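Long-range contacts in second substrate binding domain of putative amino acid ABC transporter (Streptococcus pneumoniae, PDB 4OEN), which probably captures an amino acid outside the cell and presents it to the membrane part of an ABC importer: residues Ile7-Ser11 and Pro49-Ala54; Ile92-Glu97 and Lys172-Ser178. All coordinates share one frame; numbering follows the deposited sequence. Where two conformers were deposited one is given.

In the fold
Contact 1 and contact 2 lie on opposite sides of the chain's centre, about 31 Å apart between centres and about 20 Å between nearest atoms. Both reach the mixed sheet, through strand 5-8 in contact 1 and strand 87-96 in contact 2. Each is partly buried. Contact 1 is small, burying 272 Å² in all, and brings strand 5-8 and the loop after it to the start of a helix: buried alanines at one end, a carboxylate and backbone N-H groups at the other. Contact 2 buries 659 Å² and pairs two strands edge to edge, with buried I92, L93 and V95 giving way to exposed E97 and K172, whose charged ends form a long salt bridge.

Contact 1. Residues Ile7-Ser11 and Pro49-Ala54; sequences IASDS and PGFDAA
A8 and A54 form the apolar part of this contact: each CB points to the opposite segment, and the two methyls stand 3.6 Å apart (A8 CB to A54 CB). The same A54 CB lies 3.9 Å from S9 N, so the first turn of helix 51-60 rests against A8 and the chain just beyond it. Beside them the P49 ring brings its CD to 3.1 Å from S9 O, a close carbon-oxygen approach.

Backbone hydrogen bonding supplies one polar tie. G50 N donates to S9 O over 3.2 Å, in the carbonyl plane but bent, with 144° at the hydrogen. G50 occupies the N-cap position, and its backbone angles alone call for glycine, since its positive phi would bring a side chain up against the P49 carbonyl oxygen.

The side-chain bonds centre on D10. Its CG is anti to the backbone N (chi1 -159°), which returns the carboxylate to the helix start although CB points away from it. D10 OD1 takes a weak bond from F51 N at 3.3 Å and another weak one from S11 N at 2.8 Å. D10 CG lies 4.0 Å from F51 CB, with the two side chains crossing at about a right angle, while the F51 ring leads off toward I66. The D10 side chain also lies about 3 Å from a bound acetate, probably from the crystallisation liquor.

One N-H from the helix's first turn and one from the loop just after D10 thus share OD1, both weakly, and the helix N-terminus may modestly stabilise its negative charge; with the G50-S9 backbone bond, this joins the segments.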
loop_
_atom_site.group_PDB
_atom_site.type_symbol
_atom_site.label_atom_id
_atom_site.label_comp_id
_atom_site.label_asym_id
_atom_site.label_seq_id
_atom_site.Cartn_x
_atom_site.Cartn_y
_atom_site.Cartn_z
ATOM N N ILE A 7 3.478 13.636 13.657
ATOM C CA ILE A 7 3.471 12.734 12.512
ATOM C C ILE A 7 2.241 12.994 11.674
ATOM O O ILE A 7 1.129 12.851 12.148
ATOM C CB ILE A 7 3.471 11.242 12.924
ATOM C CG1 ILE A 7 4.595 10.960 13.927
ATOM C CG2 ILE A 7 3.586 10.349 11.681
ATOM C CD1 ILE A 7 5.982 11.263 13.392
ATOM N N ALA A 8 2.449 13.387 10.427
ATOM C CA ALA A 8 1.336 13.722 9.558
ATOM C C ALA A 8 1.039 12.583 8.595
ATOM O O ALA A 8 1.951 11.882 8.145
ATOM C CB ALA A 8 1.640 15.007 8.805
ATOM N N SER A 9 -0.240 12.400 8.278
ATOM C CA SER A 9 -0.645 11.296 7.434
ATOM C C SER A 9 -1.817 11.662 6.532
ATOM O O SER A 9 -2.338 12.785 6.566
ATOM C CB SER A 9 -1.000 10.085 8.314
ATOM O OG SER A 9 -1.212 8.932 7.528
ATOM N N ASP A 10 -2.203 10.712 5.687
ATOM C CA ASP A 10 -3.404 10.840 4.874
ATOM C C ASP A 10 -4.641 10.538 5.711
ATOM O O ASP A 10 -4.545 10.134 6.869
ATOM C CB ASP A 10 -3.295 9.889 3.675
ATOM C CG ASP A 10 -4.199 10.259 2.520
ATOM O OD1 ASP A 10 -4.873 11.314 2.542
ATOM O OD2 ASP A 10 -4.198 9.491 1.543
ATOM N N SER A 11 -5.809 10.736 5.126
ATOM C CA SER A 11 -7.051 10.467 5.825
ATOM C C SER A 11 -7.802 9.277 5.227
ATOM O O SER A 11 -8.649 8.677 5.888
ATOM C CB SER A 11 -7.936 11.719 5.814
ATOM O OG SER A 11 -8.253 12.106 4.491
ATOM N N PRO A 49 -4.097 15.347 7.833
ATOM C CA PRO A 49 -4.528 16.471 6.991
ATOM C C PRO A 49 -4.642 16.106 5.514
ATOM O O PRO A 49 -5.079 16.936 4.722
ATOM C CB PRO A 49 -3.420 17.500 7.210
ATOM C CG PRO A 49 -2.196 16.668 7.412
ATOM C CD PRO A 49 -2.670 15.451 8.190
ATOM N N GLY A 50 -4.270 14.880 5.159
ATOM C CA GLY A 50 -4.234 14.476 3.769
ATOM C C GLY A 50 -2.791 14.378 3.311
ATOM O O GLY A 50 -1.920 15.027 3.877
ATOM N N PHE A 51 -2.554 13.596 2.262
ATOM C CA PHE A 51 -1.196 13.269 1.823
ATOM C C PHE A 51 -0.417 14.505 1.393
ATOM O O PHE A 51 0.685 14.740 1.869
ATOM C CB PHE A 51 -1.246 12.257 0.680
ATOM C CG PHE A 51 0.113 11.762 0.245
ATOM C CD1 PHE A 51 0.897 11.000 1.089
ATOM C CD2 PHE A 51 0.591 12.048 -1.015
ATOM C CE1 PHE A 51 2.150 10.543 0.675
ATOM C CE2 PHE A 51 1.833 11.598 -1.432
ATOM C CZ PHE A 51 2.613 10.843 -0.589
ATOM N N ASP A 52 -0.987 15.286 0.485
ATOM C CA ASP A 52 -0.321 16.498 0.014
ATOM C C ASP A 52 -0.080 17.503 1.135
ATOM O O ASP A 52 0.982 18.123 1.197
ATOM C CB ASP A 52 -1.129 17.143 -1.098
ATOM C CG ASP A 52 -1.055 16.360 -2.391
ATOM O OD1 ASP A 52 -0.191 15.460 -2.488
ATOM O OD2 ASP A 52 -1.844 16.657 -3.312
ATOM N N ALA A 53 -1.060 17.652 2.024
ATOM C CA ALA A 53 -0.939 18.579 3.150
ATOM C C ALA A 53 0.114 18.085 4.146
ATOM O O ALA A 53 0.830 18.893 4.747
ATOM C CB ALA A 53 -2.277 18.761 3.835
ATOM N N ALA A 54 0.195 16.768 4.309
ATOM C CA ALA A 54 1.222 16.136 5.145
ATOM C C ALA A 54 2.626 16.396 4.588
ATOM O O ALA A 54 3.560 16.714 5.329
ATOM C CB ALA A 54 0.965 14.639 5.265
#

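Contact 2. Residues Ile92-Glu97 and Lys172-Ser178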
loop_
_atom_site.group_PDB
_atom_site.type_symbol
_atom_site.label_atom_id
_atom_site.label_comp_id
_atom_site.label_asym_id
_atom_site.label_seq_id
_atom_site.Cartn_x
_atom_site.Cartn_y
_atom_site.Cartn_z
ATOM N N ILE A 92 -0.667 -7.301 -8.532
ATOM C CA ILE A 92 -1.020 -8.719 -8.434
ATOM C C ILE A 92 -2.313 -8.995 -9.178
ATOM O O ILE A 92 -3.178 -8.129 -9.303
ATOM C CB ILE A 92 -1.127 -9.142 -6.936
ATOM C CG1 ILE A 92 -1.051 -10.654 -6.767
ATOM C CG2 ILE A 92 -2.380 -8.584 -6.279
ATOM C CD1 ILE A 92 -0.862 -11.059 -5.306
ATOM N N LEU A 93 -2.423 -10.204 -9.712
ATOM C CA LEU A 93 -3.640 -10.621 -10.393
ATOM C C LEU A 93 -4.744 -11.003 -9.398
ATOM O O LEU A 93 -4.486 -11.677 -8.394
ATOM C CB LEU A 93 -3.351 -11.821 -11.312
ATOM C CG LEU A 93 -4.432 -12.091 -12.362
ATOM C CD1 LEU A 93 -4.269 -11.160 -13.561
ATOM C CD2 LEU A 93 -4.419 -13.564 -12.792
ATOM N N GLY A 94 -5.976 -10.604 -9.693
ATOM C CA GLY A 94 -7.131 -11.004 -8.891
ATOM C C GLY A 94 -8.147 -11.731 -9.752
ATOM O O GLY A 94 -8.381 -11.323 -10.888
ATOM N N VAL A 95 -8.717 -12.823 -9.238
ATOM C CA VAL A 95 -9.810 -13.533 -9.905
ATOM C C VAL A 95 -10.883 -13.957 -8.899
ATOM O O VAL A 95 -10.650 -13.954 -7.686
ATOM C CB VAL A 95 -9.301 -14.792 -10.671
ATOM C CG1 VAL A 95 -8.343 -14.405 -11.786
ATOM C CG2 VAL A 95 -8.643 -15.795 -9.708
ATOM N N LYS A 96 -12.069 -14.310 -9.388
ATOM C CA LYS A 96 -13.088 -14.885 -8.515
ATOM C C LYS A 96 -12.638 -16.224 -7.945
ATOM O O LYS A 96 -11.813 -16.922 -8.542
ATOM C CB LYS A 96 -14.408 -15.046 -9.260
ATOM C CG LYS A 96 -14.926 -13.732 -9.817
ATOM C CD LYS A 96 -16.269 -13.921 -10.510
ATOM C CE LYS A 96 -17.361 -14.292 -9.523
ATOM N NZ LYS A 96 -18.672 -14.475 -10.207
ATOM N N GLU A 97 -13.213 -16.581 -6.826
ATOM C CA GLU A 97 -12.888 -17.809 -6.166
ATOM C C GLU A 97 -12.948 -19.010 -7.057
ATOM O O GLU A 97 -12.189 -19.905 -6.930
ATOM C CB GLU A 97 -13.883 -18.016 -5.048
ATOM C CG GLU A 97 -13.670 -17.001 -3.973
ATOM C CD GLU A 97 -12.682 -17.481 -2.959
ATOM O OE1 GLU A 97 -11.848 -18.302 -3.292
ATOM O OE2 GLU A 97 -12.771 -17.050 -1.812
ATOM N N LYS A 172 -14.855 -12.368 -1.992
ATOM C CA LYS A 172 -14.573 -13.719 -2.440
ATOM C C LYS A 172 -13.714 -13.707 -3.694
ATOM O O LYS A 172 -14.126 -14.193 -4.746
ATOM C CB LYS A 172 -15.882 -14.480 -2.683
ATOM C CG LYS A 172 -16.764 -14.558 -1.451
ATOM C CD LYS A 172 -16.105 -15.355 -0.333
ATOM C CE LYS A 172 -16.191 -16.856 -0.589
ATOM N NZ LYS A 172 -15.744 -17.656 0.593
ATOM N N LEU A 173 -12.520 -13.142 -3.566
ATOM C CA LEU A 173 -11.556 -13.109 -4.655
ATOM C C LEU A 173 -10.328 -13.879 -4.221
ATOM O O LEU A 173 -10.169 -14.174 -3.037
ATOM C CB LEU A 173 -11.174 -11.666 -5.027
ATOM C CG LEU A 173 -12.367 -10.804 -5.432
ATOM C CD1 LEU A 173 -11.943 -9.353 -5.625
ATOM C CD2 LEU A 173 -12.979 -11.349 -6.694
ATOM N N LYS A 174 -9.462 -14.206 -5.171
ATOM C CA LYS A 174 -8.227 -14.900 -4.832
ATOM C C LYS A 174 -7.076 -14.391 -5.686
ATOM O O LYS A 174 -7.287 -13.728 -6.709
ATOM C CB LYS A 174 -8.410 -16.413 -4.981
ATOM C CG LYS A 174 -8.718 -16.850 -6.387
ATOM C CD LYS A 174 -8.906 -18.362 -6.412
ATOM C CE LYS A 174 -9.136 -18.875 -7.821
ATOM N NZ LYS A 174 -9.306 -20.366 -7.789
ATOM N N THR A 175 -5.862 -14.680 -5.237
ATOM C CA THR A 175 -4.642 -14.221 -5.881
ATOM C C THR A 175 -3.762 -15.434 -6.148
ATOM O O THR A 175 -2.921 -15.807 -5.323
ATOM C CB THR A 175 -3.900 -13.194 -5.016
ATOM O OG1 THR A 175 -3.736 -13.727 -3.696
ATOM C CG2 THR A 175 -4.702 -11.891 -4.922
ATOM N N PRO A 176 -3.970 -16.075 -7.304
ATOM C CA PRO A 176 -3.311 -17.354 -7.593
ATOM C C PRO A 176 -1.844 -17.235 -8.028
ATOM O O PRO A 176 -1.149 -18.273 -8.104
ATOM C CB PRO A 176 -4.165 -17.919 -8.725
ATOM C CG PRO A 176 -4.693 -16.710 -9.430
ATOM C CD PRO A 176 -4.944 -15.701 -8.345
ATOM N N ILE A 177 -1.392 -16.013 -8.316
ATOM C CA ILE A 177 -0.019 -15.771 -8.766
ATOM C C ILE A 177 0.683 -14.743 -7.888
ATOM O O ILE A 177 0.114 -13.683 -7.596
ATOM C CB ILE A 177 0.007 -15.278 -10.224
ATOM C CG1 ILE A 177 -0.831 -16.195 -11.122
ATOM C CG2 ILE A 177 1.446 -15.188 -10.735
ATOM C CD1 ILE A 177 -1.220 -15.532 -12.449
ATOM N N SER A 178 1.917 -15.032 -7.468
ATOM C CA SER A 178 2.658 -14.067 -6.660
ATOM C C SER A 178 2.760 -12.730 -7.386
ATOM O O SER A 178 2.823 -12.680 -8.613
ATOM C CB SER A 178 4.058 -14.579 -6.318
ATOM O OG SER A 178 4.885 -14.596 -7.465
HETATM O O HOH W 1 -2.543 -13.449 -8.200
HETATM O O HOH W 2 0.115 -11.620 -9.888
HETATM O O HOH W 3 -11.024 -15.487 -0.928
#
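Strands 87-96 and 173-174 run antiparallel here, with V95 and K174 as the hydrogen-bonded pair: V95 N to K174 O is 3.0 Å and K174 N to V95 O is 2.8 Å. Toward I177 the chains separate and two waters take over: one joins L93 O to I177 N, the other L93 N to I177 O. On the V95 face, K174 leaves with CG between its backbone N and carbonyl carbon (chi1 63°), pressed to 3.5 Å from V95 CG2, tighter than usual. Its extended chain lets NZ hydrogen-bond S99 O, its strongest polar partner, and also E97 O at 3.0 Å, 45° above that carbonyl plane. L93 CD2 meets I177 CD1 at 3.8 Å, whereas I92 CD1 reaches T175 CB at 3.7 Å, the side chains crossing at about a right angle. At the exposed end E97 N bonds K172 O, while the bent side chains add a long salt bridge, E97 OE2 to K172 NZ at 3.9 Å. With strand 155-159 also paired to 87-96, short strand 173-174 extends the sheet of one lobe, and 87-96, with 180-190, is consistent with the connecting strands between lobes in type II periplasmic binding proteins.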